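Local coordinates for protein DNA polymerase III subunit beta (Deinococcus radiodurans, PDB 4TRT) that probably forms a ring-shaped head-to-tail homodimer around DNA that tethers DNA polymerases and other proteins to it and makes them processive, at residues M2-T7 with A60-P65; L17-I22 with P71-A76; V36-G41 with P65-V70; G42-G47 with S55-A60. All blocks are in the same frame, centred on the assembly; numbering follows the deposited sequence.

Contact 1. Residues M2-T7 with A60-P65; sequences MKANVT and AEVQQP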
loop_
_atom_site.group_PDB
_atom_site.type_symbol
_atom_site.label_atom_id
_atom_site.label_comp_id
_atom_site.label_asym_id
_atom_site.label_seq_id
_atom_site.Cartn_x
_atom_site.Cartn_y
_atom_site.Cartn_z
ATOM N N MET A 2 -38.831 3.010 12.134
ATOM C CA MET A 2 -37.658 2.428 12.789
ATOM C C MET A 2 -36.543 3.441 12.987
ATOM O O MET A 2 -36.162 4.155 12.061
ATOM C CB MET A 2 -37.101 1.234 12.022
ATOM C CG MET A 2 -36.110 0.429 12.849
ATOM S SD MET A 2 -34.400 0.766 12.477
ATOM C CE MET A 2 -34.349 -0.438 11.146
ATOM N N LYS A 3 -35.994 3.462 14.197
ATOM C CA LYS A 3 -34.873 4.336 14.547
ATOM C C LYS A 3 -33.912 3.570 15.450
ATOM O O LYS A 3 -34.348 2.887 16.370
ATOM C CB LYS A 3 -35.331 5.591 15.284
ATOM C CG LYS A 3 -35.695 6.760 14.393
ATOM C CD LYS A 3 -36.425 7.817 15.191
ATOM C CE LYS A 3 -36.752 9.034 14.346
ATOM N NZ LYS A 3 -37.460 10.072 15.115
ATOM N N ALA A 4 -32.612 3.681 15.185
ATOM C CA ALA A 4 -31.600 3.036 16.007
ATOM C C ALA A 4 -30.492 4.022 16.379
ATOM O O ALA A 4 -30.106 4.856 15.570
ATOM C CB ALA A 4 -31.016 1.813 15.296
ATOM N N ASN A 5 -30.008 3.930 17.615
ATOM C CA ASN A 5 -28.834 4.685 18.035
ATOM C C ASN A 5 -27.706 3.709 18.299
ATOM O O ASN A 5 -27.864 2.791 19.076
ATOM C CB ASN A 5 -29.145 5.527 19.274
ATOM C CG ASN A 5 -29.962 6.751 18.936
ATOM O OD1 ASN A 5 -29.478 7.687 18.285
ATOM N ND2 ASN A 5 -31.199 6.753 19.365
ATOM N N VAL A 6 -26.584 3.914 17.630
ATOM C CA VAL A 6 -25.470 2.994 17.685
ATOM C C VAL A 6 -24.153 3.792 17.744
ATOM O O VAL A 6 -24.076 4.933 17.277
ATOM C CB VAL A 6 -25.515 2.017 16.461
ATOM C CG1 VAL A 6 -25.372 2.764 15.147
ATOM C CG2 VAL A 6 -24.455 0.937 16.560
ATOM N N THR A 7 -23.143 3.205 18.381
ATOM C CA THR A 7 -21.798 3.776 18.427
ATOM C C THR A 7 -21.135 3.571 17.073
ATOM O O THR A 7 -21.207 2.474 16.514
ATOM C CB THR A 7 -20.986 3.099 19.545
ATOM O OG1 THR A 7 -21.487 3.549 20.811
ATOM C CG2 THR A 7 -19.534 3.428 19.446
ATOM N N ALA A 60 -27.188 -1.866 20.132
ATOM C CA ALA A 60 -27.832 -0.616 19.774
ATOM C C ALA A 60 -29.147 -0.477 20.498
ATOM O O ALA A 60 -29.720 -1.462 20.957
ATOM C CB ALA A 60 -28.087 -0.576 18.262
ATOM N N GLU A 61 -29.647 0.750 20.576
ATOM C CA GLU A 61 -30.995 0.970 21.052
ATOM C C GLU A 61 -31.871 1.174 19.842
ATOM O O GLU A 61 -31.623 2.074 19.050
ATOM C CB GLU A 61 -31.040 2.169 21.995
ATOM C CG GLU A 61 -30.062 1.935 23.134
ATOM C CD GLU A 61 -30.383 2.694 24.397
ATOM O OE1 GLU A 61 -31.260 3.586 24.352
ATOM O OE2 GLU A 61 -29.754 2.376 25.443
ATOM N N VAL A 62 -32.893 0.334 19.709
ATOM C CA VAL A 62 -33.747 0.327 18.532
ATOM C C VAL A 62 -35.222 0.500 18.926
ATOM O O VAL A 62 -35.687 -0.100 19.893
ATOM C CB VAL A 62 -33.613 -0.992 17.751
ATOM C CG1 VAL A 62 -34.463 -0.936 16.486
ATOM C CG2 VAL A 62 -32.153 -1.290 17.381
ATOM N N GLN A 63 -35.952 1.325 18.174
ATOM C CA GLN A 63 -37.403 1.403 18.321
ATOM C C GLN A 63 -38.055 0.955 17.012
ATOM O O GLN A 63 -37.536 1.219 15.923
ATOM C CB GLN A 63 -37.870 2.814 18.707
ATOM C CG GLN A 63 -37.496 3.879 17.692
ATOM C CD GLN A 63 -38.358 5.129 17.815
ATOM O OE1 GLN A 63 -38.462 5.720 18.895
ATOM N NE2 GLN A 63 -38.971 5.546 16.700
ATOM N N GLN A 64 -39.193 0.286 17.134
ATOM C CA GLN A 64 -39.975 -0.186 15.992
ATOM C C GLN A 64 -39.098 -0.966 14.993
ATOM O O GLN A 64 -38.948 -0.560 13.836
ATOM C CB GLN A 64 -40.723 0.995 15.347
ATOM C CG GLN A 64 -41.726 1.656 16.291
ATOM C CD GLN A 64 -42.278 2.990 15.782
ATOM O OE1 GLN A 64 -42.408 3.206 14.585
ATOM N NE2 GLN A 64 -42.626 3.877 16.704
ATOM N N PRO A 65 -38.511 -2.097 15.452
ATOM C CA PRO A 65 -37.562 -2.835 14.626
ATOM C C PRO A 65 -38.156 -3.292 13.289
ATOM O O PRO A 65 -39.321 -3.676 13.212
ATOM C CB PRO A 65 -37.177 -4.041 15.503
ATOM C CG PRO A 65 -38.262 -4.172 16.501
ATOM C CD PRO A 65 -38.760 -2.778 16.737
#
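A chi1 of 60°, with CG between the backbone N and the carbonyl carbon, puts Gln63 CG 3.7 Å from CB of Lys3, whose own CG stands anti to the carbonyl carbon (chi1 -88°). The extended remainder of Gln63 then runs alongside Lys3, the two chains pointing the same way. Further out Gln63 NE2 sits 3.7 Å from Lys3 CD. That second approach is an amide beside a methylene, for NE2 is hydrogen-bonded to the backbone oxygen of Val1. Beneath them strands 2-7 and 61-63 pair antiparallel. Lys3 and Gln63 make a hydrogen-bonded pair, in which Gln63 N reaches Lys3 O at 2.9 Å and nearly straight (170°). Asn5 and Glu61 make the next, Asn5 N to Glu61 O being 2.8 Å. Between them the non-hydrogen-bonded pair Ala4 and Val62 faces the other way, with Ala4 CB 3.9 Å from Val62 CG2. Met2 extends this apolar side, its CG 4.2 Å from Val62 CG1. Strand 61-63 is an outermost strand of a five-stranded antiparallel sheet in the N-terminal clamp domain, and strand 86-92 flanks 2-7 across from it. The chemistry is therefore two-sided: Lys3, Asn5, Glu61 and Gln63 form a polar face at the surface, Ala4 turns to Leu43 within the domain, and the backbone bonds carry the polar attachment.

Contact 2. Residues L17-I22 with P71-A76; sequences LLERVI and PAHLFA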
loop_
_atom_site.group_PDB
_atom_site.type_symbol
_atom_site.label_atom_id
_atom_site.label_comp_id
_atom_site.label_asym_id
_atom_site.label_seq_id
_atom_site.Cartn_x
_atom_site.Cartn_y
_atom_site.Cartn_z
ATOM N N LEU A 17 -15.936 -6.072 8.885
ATOM C CA LEU A 17 -15.876 -7.520 8.733
ATOM C C LEU A 17 -16.755 -7.968 7.564
ATOM O O LEU A 17 -16.335 -8.782 6.745
ATOM C CB LEU A 17 -16.297 -8.226 10.032
ATOM C CG LEU A 17 -15.392 -8.086 11.268
ATOM C CD1 LEU A 17 -16.088 -8.687 12.488
ATOM C CD2 LEU A 17 -14.007 -8.707 11.093
ATOM N N LEU A 18 -17.969 -7.432 7.487
ATOM C CA LEU A 18 -18.921 -7.845 6.461
ATOM C C LEU A 18 -18.521 -7.392 5.065
ATOM O O LEU A 18 -18.689 -8.136 4.107
ATOM C CB LEU A 18 -20.335 -7.359 6.785
ATOM C CG LEU A 18 -20.985 -8.349 7.738
ATOM C CD1 LEU A 18 -21.954 -7.682 8.685
ATOM C CD2 LEU A 18 -21.614 -9.500 6.965
ATOM N N GLU A 19 -17.944 -6.199 4.946
ATOM C CA GLU A 19 -17.553 -5.704 3.635
ATOM C C GLU A 19 -16.391 -6.489 3.020
ATOM O O GLU A 19 -16.253 -6.521 1.800
ATOM C CB GLU A 19 -17.257 -4.200 3.660
ATOM C CG GLU A 19 -15.855 -3.806 4.063
ATOM C CD GLU A 19 -15.609 -2.309 3.951
ATOM O OE1 GLU A 19 -14.881 -1.774 4.801
ATOM O OE2 GLU A 19 -16.124 -1.658 3.021
ATOM N N ARG A 20 -15.573 -7.135 3.840
ATOM C CA ARG A 20 -14.520 -7.989 3.288
ATOM C C ARG A 20 -15.053 -9.319 2.731
ATOM O O ARG A 20 -14.429 -9.879 1.849
ATOM C CB ARG A 20 -13.369 -8.221 4.270
ATOM C CG ARG A 20 -12.384 -7.055 4.320
ATOM C CD ARG A 20 -11.308 -7.316 5.352
ATOM N NE ARG A 20 -11.896 -7.731 6.630
ATOM C CZ ARG A 20 -11.197 -8.071 7.708
ATOM N NH1 ARG A 20 -9.869 -8.002 7.704
ATOM N NH2 ARG A 20 -11.840 -8.463 8.803
ATOM N N VAL A 21 -16.204 -9.786 3.219
ATOM C CA VAL A 21 -16.867 -11.015 2.730
ATOM C C VAL A 21 -17.830 -10.745 1.564
ATOM O O VAL A 21 -17.772 -11.411 0.519
ATOM C CB VAL A 21 -17.642 -11.691 3.879
ATOM C CG1 VAL A 21 -18.485 -12.858 3.375
ATOM C CG2 VAL A 21 -16.674 -12.148 4.961
ATOM N N ILE A 22 -18.721 -9.771 1.744
ATOM C CA ILE A 22 -19.717 -9.451 0.725
ATOM C C ILE A 22 -18.991 -8.940 -0.524
ATOM O O ILE A 22 -18.131 -8.056 -0.411
ATOM C CB ILE A 22 -20.742 -8.416 1.249
ATOM C CG1 ILE A 22 -21.486 -8.990 2.452
ATOM C CG2 ILE A 22 -21.730 -8.030 0.158
ATOM C CD1 ILE A 22 -22.401 -8.035 3.194
ATOM N N PRO A 71 -26.697 -1.544 -0.042
ATOM C CA PRO A 71 -25.397 -1.932 -0.611
ATOM C C PRO A 71 -24.311 -1.894 0.479
ATOM O O PRO A 71 -24.124 -0.857 1.133
ATOM C CB PRO A 71 -25.137 -0.877 -1.694
ATOM C CG PRO A 71 -26.442 -0.195 -1.928
ATOM C CD PRO A 71 -27.216 -0.304 -0.645
ATOM N N ALA A 72 -23.630 -3.020 0.677
ATOM C CA ALA A 72 -22.747 -3.199 1.816
ATOM C C ALA A 72 -21.554 -2.246 1.818
ATOM O O ALA A 72 -21.232 -1.673 2.859
ATOM C CB ALA A 72 -22.269 -4.645 1.898
ATOM N N HIS A 73 -20.897 -2.069 0.674
ATOM C CA HIS A 73 -19.657 -1.275 0.650
ATOM C C HIS A 73 -19.916 0.197 0.750
ATOM O O HIS A 73 -19.180 0.926 1.430
ATOM C CB HIS A 73 -18.814 -1.622 -0.563
ATOM C CG HIS A 73 -18.306 -3.030 -0.528
ATOM N ND1 HIS A 73 -19.096 -4.082 -0.847
ATOM C CD2 HIS A 73 -17.071 -3.559 -0.160
ATOM C CE1 HIS A 73 -18.411 -5.218 -0.691
ATOM N NE2 HIS A 73 -17.169 -4.910 -0.276
ATOM N N LEU A 74 -20.973 0.651 0.093
ATOM C CA LEU A 74 -21.388 2.039 0.192
ATOM C C LEU A 74 -21.761 2.405 1.635
ATOM O O LEU A 74 -21.347 3.435 2.123
ATOM C CB LEU A 74 -22.557 2.325 -0.759
ATOM C CG LEU A 74 -23.142 3.738 -0.709
ATOM C CD1 LEU A 74 -22.029 4.761 -0.920
ATOM C CD2 LEU A 74 -24.204 3.896 -1.785
ATOM N N PHE A 75 -22.537 1.552 2.301
ATOM C CA PHE A 75 -22.956 1.799 3.677
ATOM C C PHE A 75 -21.755 1.847 4.625
ATOM O O PHE A 75 -21.675 2.721 5.474
ATOM C CB PHE A 75 -23.969 0.744 4.118
ATOM C CG PHE A 75 -24.511 0.929 5.515
ATOM C CD1 PHE A 75 -24.911 2.176 5.976
ATOM C CD2 PHE A 75 -24.692 -0.160 6.347
ATOM C CE1 PHE A 75 -25.418 2.336 7.255
ATOM C CE2 PHE A 75 -25.220 -0.007 7.624
ATOM C CZ PHE A 75 -25.573 1.254 8.079
ATOM N N ALA A 76 -20.812 0.926 4.441
ATOM C CA ALA A 76 -19.599 0.884 5.242
ATOM C C ALA A 76 -18.763 2.147 5.043
ATOM O O ALA A 76 -18.212 2.701 5.987
ATOM C CB ALA A 76 -18.775 -0.351 4.883
HETATM O O HOH W 1 -16.292 0.409 1.599
#
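Glu19, near the C-terminal end of helix 8-21, and Ile22 just after it meet Ala72, His73 and Ala76 at the start of helix 72-81; these are the two helices of the N-terminal clamp domain, and in sliding clamps such helices line the inside of the ring. The His73 ring reaches across to the end of the other helix. Its NE2 donates a weak hydrogen bond to Glu19 O, 2.8 Å long but bent to 122°. Glu19 CB lies off-centre against the same ring, 4.2 Å from its centroid, in a CH-pi contact. Glu19 CG sits between the backbone N and the carbonyl carbon (chi1 85°); from there the extended chain carries the carboxylate to Ala76, where OE2 is 3.5 Å from CB. Its OE1 forms a salt bridge with Arg80, while OE2 accepts from a water that also donates to His73 O at 2.9 Å, bridging the two helices. An alanine at His73 would probably leave Glu19 O without this donor and open a gap beside Glu19 CB. Deeper in, where Leu34 also packs, Ile22 brings CD1 to 3.6 Å and CG2 to 3.8 Å from the methyl CB of Ala72.

Contact 3. Residues V36-G41 with P65-V70; sequences VETSEG and PENFVV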
loop_
_atom_site.group_PDB
_atom_site.type_symbol
_atom_site.label_atom_id
_atom_site.label_comp_id
_atom_site.label_asym_id
_atom_site.label_seq_id
_atom_site.Cartn_x
_atom_site.Cartn_y
_atom_site.Cartn_z
ATOM N N VAL A 36 -29.681 -6.148 7.255
ATOM C CA VAL A 36 -29.666 -5.592 8.615
ATOM C C VAL A 36 -30.962 -5.975 9.304
ATOM O O VAL A 36 -32.042 -5.635 8.837
ATOM C CB VAL A 36 -29.511 -4.057 8.632
ATOM C CG1 VAL A 36 -29.473 -3.561 10.073
ATOM C CG2 VAL A 36 -28.253 -3.636 7.893
ATOM N N GLU A 37 -30.845 -6.734 10.385
ATOM C CA GLU A 37 -31.989 -7.160 11.152
ATOM C C GLU A 37 -31.902 -6.460 12.469
ATOM O O GLU A 37 -30.832 -6.416 13.078
ATOM C CB GLU A 37 -31.969 -8.667 11.398
ATOM C CG GLU A 37 -32.395 -9.484 10.201
ATOM C CD GLU A 37 -32.131 -10.962 10.395
ATOM O OE1 GLU A 37 -30.977 -11.314 10.721
ATOM O OE2 GLU A 37 -33.077 -11.765 10.234
ATOM N N THR A 38 -33.025 -5.901 12.905
ATOM C CA THR A 38 -33.060 -5.128 14.126
ATOM C C THR A 38 -33.962 -5.806 15.140
ATOM O O THR A 38 -34.943 -6.461 14.795
ATOM C CB THR A 38 -33.510 -3.669 13.867
ATOM O OG1 THR A 38 -34.774 -3.641 13.183
ATOM C CG2 THR A 38 -32.446 -2.916 13.035
ATOM N N SER A 39 -33.592 -5.653 16.401
ATOM C CA SER A 39 -34.407 -6.089 17.526
ATOM C C SER A 39 -34.094 -5.115 18.665
ATOM O O SER A 39 -33.327 -4.167 18.463
ATOM C CB SER A 39 -34.089 -7.543 17.893
ATOM O OG SER A 39 -32.716 -7.853 17.705
ATOM N N GLU A 40 -34.674 -5.332 19.843
ATOM C CA GLU A 40 -34.456 -4.422 20.974
ATOM C C GLU A 40 -32.960 -4.251 21.293
ATOM O O GLU A 40 -32.488 -3.124 21.449
ATOM C CB GLU A 40 -35.230 -4.878 22.230
ATOM C CG GLU A 40 -34.608 -6.069 22.940
ATOM C CD GLU A 40 -35.389 -6.531 24.152
ATOM O OE1 GLU A 40 -35.974 -5.666 24.838
ATOM O OE2 GLU A 40 -35.400 -7.756 24.422
ATOM N N GLY A 41 -32.223 -5.366 21.351
ATOM C CA GLY A 41 -30.830 -5.364 21.816
ATOM C C GLY A 41 -29.823 -4.768 20.851
ATOM O O GLY A 41 -28.745 -4.320 21.254
ATOM N N PRO A 65 -38.511 -2.097 15.452
ATOM C CA PRO A 65 -37.562 -2.835 14.626
ATOM C C PRO A 65 -38.156 -3.292 13.289
ATOM O O PRO A 65 -39.321 -3.676 13.212
ATOM C CB PRO A 65 -37.177 -4.041 15.503
ATOM C CG PRO A 65 -38.262 -4.172 16.501
ATOM C CD PRO A 65 -38.760 -2.778 16.737
ATOM N N GLU A 66 -37.328 -3.234 12.257
ATOM C CA GLU A 66 -37.714 -3.586 10.906
ATOM C C GLU A 66 -36.425 -3.998 10.198
ATOM O O GLU A 66 -35.353 -3.519 10.548
ATOM C CB GLU A 66 -38.336 -2.365 10.235
ATOM C CG GLU A 66 -39.012 -2.617 8.908
ATOM C CD GLU A 66 -39.676 -1.357 8.352
ATOM O OE1 GLU A 66 -39.850 -0.373 9.110
ATOM O OE2 GLU A 66 -40.028 -1.344 7.154
ATOM N N ASN A 67 -36.524 -4.918 9.247
ATOM C CA ASN A 67 -35.347 -5.408 8.528
ATOM C C ASN A 67 -35.235 -4.736 7.167
ATOM O O ASN A 67 -36.237 -4.321 6.595
ATOM C CB ASN A 67 -35.414 -6.916 8.342
ATOM C CG ASN A 67 -35.563 -7.670 9.648
ATOM O OD1 ASN A 67 -35.106 -7.229 10.698
ATOM N ND2 ASN A 67 -36.203 -8.818 9.581
ATOM N N PHE A 68 -34.018 -4.628 6.657
ATOM C CA PHE A 68 -33.789 -4.006 5.354
ATOM C C PHE A 68 -32.469 -4.467 4.767
ATOM O O PHE A 68 -31.642 -5.037 5.480
ATOM C CB PHE A 68 -33.807 -2.463 5.472
ATOM C CG PHE A 68 -32.763 -1.903 6.389
ATOM C CD1 PHE A 68 -33.023 -1.742 7.747
ATOM C CD2 PHE A 68 -31.528 -1.514 5.905
ATOM C CE1 PHE A 68 -32.064 -1.207 8.593
ATOM C CE2 PHE A 68 -30.556 -0.988 6.748
ATOM C CZ PHE A 68 -30.826 -0.837 8.103
ATOM N N VAL A 69 -32.283 -4.201 3.472
ATOM C CA VAL A 69 -31.006 -4.389 2.802
ATOM C C VAL A 69 -30.506 -3.071 2.198
ATOM O O VAL A 69 -31.287 -2.234 1.751
ATOM C CB VAL A 69 -31.057 -5.484 1.713
ATOM C CG1 VAL A 69 -31.405 -6.848 2.324
ATOM C CG2 VAL A 69 -32.027 -5.116 0.592
ATOM N N VAL A 70 -29.193 -2.899 2.207
ATOM C CA VAL A 70 -28.529 -1.755 1.604
ATOM C C VAL A 70 -27.221 -2.257 0.971
ATOM O O VAL A 70 -26.696 -3.292 1.389
ATOM C CB VAL A 70 -28.194 -0.649 2.639
ATOM C CG1 VAL A 70 -29.406 0.211 2.967
ATOM C CG2 VAL A 70 -27.583 -1.264 3.897
#
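Thr38 OG1 donates to Glu66 O over 2.7 Å, the shortest hydrogen bond between 36-41 and 65-70, approaching from above the carbonyl plane, 44° out of it. The hydroxyl is put there by a chi1 of 55°, which sets OG1 between the backbone N and the carbonyl carbon of Thr38. Pro65 borders the same group, its CB 3.4 Å from OG1. Next along, the side chain of Asn67 does work that a main-chain carbonyl would do in a regular strand pair: its OD1 accepts a weak bond from Thr38 N at 3.3 Å. Regular pairing appears at Val36 and Phe68, where Val36 N donates to Phe68 O at 2.9 Å, nearly in line with the C=O bond, and Phe68 N returns a bond to Val36 O at 3.1 Å. On the same side of this pair Val36 CB rests over one face of the Phe68 ring, 3.8 Å from its centroid and displaced toward CZ. An alanine in place of Phe68 would probably open a gap beside Val36 CB. Strand 68-71 pairs antiparallel with 33-38 in the large sheet that the N-terminal clamp domain shares with the central one.

Contact 4. Residues G42-G47 with S55-A60; sequences GLTLSG and SCFVPA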
loop_
_atom_site.group_PDB
_atom_site.type_symbol
_atom_site.label_atom_id
_atom_site.label_comp_id
_atom_site.label_asym_id
_atom_site.label_seq_id
_atom_site.Cartn_x
_atom_site.Cartn_y
_atom_site.Cartn_z
ATOM N N GLY A 42 -30.169 -4.739 19.574
ATOM C CA GLY A 42 -29.269 -4.184 18.596
ATOM C C GLY A 42 -29.527 -4.625 17.175
ATOM O O GLY A 42 -30.635 -5.030 16.812
ATOM N N LEU A 43 -28.478 -4.496 16.374
ATOM C CA LEU A 43 -28.515 -4.745 14.951
ATOM C C LEU A 43 -27.719 -6.014 14.668
ATOM O O LEU A 43 -26.612 -6.183 15.175
ATOM C CB LEU A 43 -27.864 -3.589 14.185
ATOM C CG LEU A 43 -28.197 -2.125 14.518
ATOM C CD1 LEU A 43 -27.106 -1.228 13.962
ATOM C CD2 LEU A 43 -29.538 -1.699 13.970
ATOM N N THR A 44 -28.269 -6.878 13.827
ATOM C CA THR A 44 -27.526 -8.016 13.298
ATOM C C THR A 44 -27.259 -7.732 11.827
ATOM O O THR A 44 -28.186 -7.573 11.042
ATOM C CB THR A 44 -28.317 -9.317 13.500
ATOM O OG1 THR A 44 -28.498 -9.517 14.899
ATOM C CG2 THR A 44 -27.584 -10.543 12.935
ATOM N N LEU A 45 -25.977 -7.628 11.490
ATOM C CA LEU A 45 -25.513 -7.362 10.135
ATOM C C LEU A 45 -25.116 -8.694 9.500
ATOM O O LEU A 45 -24.317 -9.432 10.081
ATOM C CB LEU A 45 -24.285 -6.439 10.175
ATOM C CG LEU A 45 -24.340 -5.172 11.043
ATOM C CD1 LEU A 45 -22.979 -4.497 11.148
ATOM C CD2 LEU A 45 -25.360 -4.191 10.486
ATOM N N SER A 46 -25.649 -9.010 8.319
ATOM C CA SER A 46 -25.314 -10.282 7.708
ATOM C C SER A 46 -25.196 -10.219 6.178
ATOM O O SER A 46 -25.738 -9.309 5.515
ATOM C CB SER A 46 -26.311 -11.359 8.158
ATOM O OG SER A 46 -27.545 -11.244 7.473
ATOM N N GLY A 47 -24.463 -11.192 5.642
ATOM C CA GLY A 47 -24.278 -11.333 4.199
ATOM C C GLY A 47 -23.580 -12.629 3.812
ATOM O O GLY A 47 -23.224 -13.448 4.668
ATOM N N SER A 55 -22.408 -13.221 10.005
ATOM C CA SER A 55 -23.330 -12.414 10.773
ATOM C C SER A 55 -22.556 -11.754 11.897
ATOM O O SER A 55 -21.740 -12.409 12.545
ATOM C CB SER A 55 -24.411 -13.303 11.361
ATOM O OG SER A 55 -25.434 -12.522 11.901
ATOM N N CYS A 56 -22.805 -10.471 12.126
ATOM C CA CYS A 56 -22.176 -9.751 13.227
ATOM C C CYS A 56 -23.225 -8.963 13.986
ATOM O O CYS A 56 -24.012 -8.218 13.391
ATOM C CB CYS A 56 -21.093 -8.797 12.729
ATOM S SG CYS A 56 -20.091 -8.149 14.093
ATOM N N PHE A 57 -23.216 -9.111 15.304
ATOM C CA PHE A 57 -24.127 -8.368 16.163
ATOM C C PHE A 57 -23.494 -7.048 16.618
ATOM O O PHE A 57 -22.356 -7.027 17.083
ATOM C CB PHE A 57 -24.502 -9.202 17.381
ATOM C CG PHE A 57 -25.414 -8.492 18.345
ATOM C CD1 PHE A 57 -26.768 -8.369 18.072
ATOM C CD2 PHE A 57 -24.926 -7.970 19.537
ATOM C CE1 PHE A 57 -27.620 -7.725 18.961
ATOM C CE2 PHE A 57 -25.774 -7.329 20.431
ATOM C CZ PHE A 57 -27.121 -7.207 20.138
ATOM N N VAL A 58 -24.245 -5.957 16.496
ATOM C CA VAL A 58 -23.822 -4.661 16.975
ATOM C C VAL A 58 -24.850 -4.155 17.993
ATOM O O VAL A 58 -26.003 -3.897 17.631
ATOM C CB VAL A 58 -23.688 -3.665 15.805
ATOM C CG1 VAL A 58 -23.307 -2.282 16.313
ATOM C CG2 VAL A 58 -22.665 -4.188 14.788
ATOM N N PRO A 59 -24.441 -3.999 19.268
ATOM C CA PRO A 59 -25.380 -3.468 20.260
ATOM C C PRO A 59 -25.901 -2.090 19.893
ATOM O O PRO A 59 -25.148 -1.261 19.376
ATOM C CB PRO A 59 -24.539 -3.407 21.551
ATOM C CG PRO A 59 -23.524 -4.485 21.376
ATOM C CD PRO A 59 -23.204 -4.504 19.897
ATOM N N ALA A 60 -27.188 -1.866 20.132
ATOM C CA ALA A 60 -27.832 -0.616 19.774
ATOM C C ALA A 60 -29.147 -0.477 20.498
ATOM O O ALA A 60 -29.720 -1.462 20.957
ATOM C CB ALA A 60 -28.087 -0.576 18.262
#
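Leu45 CB lies 3.7 Å from O of its pairing partner Cys56; CG stays close to that same oxygen, and CD1 at the tip goes on to Val58 CG2, also at 3.7 Å. The two side chains lie at a slant to each other, and around them Leu11, Leu15 and Leu18 of helix 8-21 pack on Leu45 as well. The backbone beneath is tightly bonded: Cys56 N reaches Leu45 O at 2.7 Å, and Val58 N reaches Leu43 O at the same length and almost straight (175°). Strands 42-48 and 52-59 form a beta hairpin in the sheet that runs on into the central domain, where Ser55 and Phe57 bond to Lys225 and Arg223 through their backbones. On the other face Thr44 and Phe57 cross at about a right angle, with Thr44 OG1 at the ring edge, 3.8 Å from CD1. Thr44 CG2 turns instead to Ser55 OG. Phe57 CE1 lies 3.9 Å from Gly42 CA. Only a residue without CB fits at Gly42: with phi near 159°, any CB would run into the preceding carbonyl oxygen, and into Val58 O across the pair. Ala60, just past the last pair, brings its CB to 4.1 Å from Leu43 CG.

Contacts 2 and 4 are buried, while contacts 1 and 3 lie partly at the surface. Contact 4 is regular strand pairing with an apolar face, and contact 2, which keeps a polar, watered side, joins helix ends through a ring, a water and small side chains; they meet where Leu18 packs on Leu45. Contacts 3 and 4 build the same sheet, since strands 33-38 and 42-48 are neighbours in it, with Glu37 O close to Thr44 N. Contact 1 belongs to the other sheet of the domain but shares Pro65 with contact 3 and Ala60 with contact 4. In contact 3 side-chain oxygens supplement the backbone bonding; contact 1 is held by backbone bonds, its glutamine amides turning to Val1.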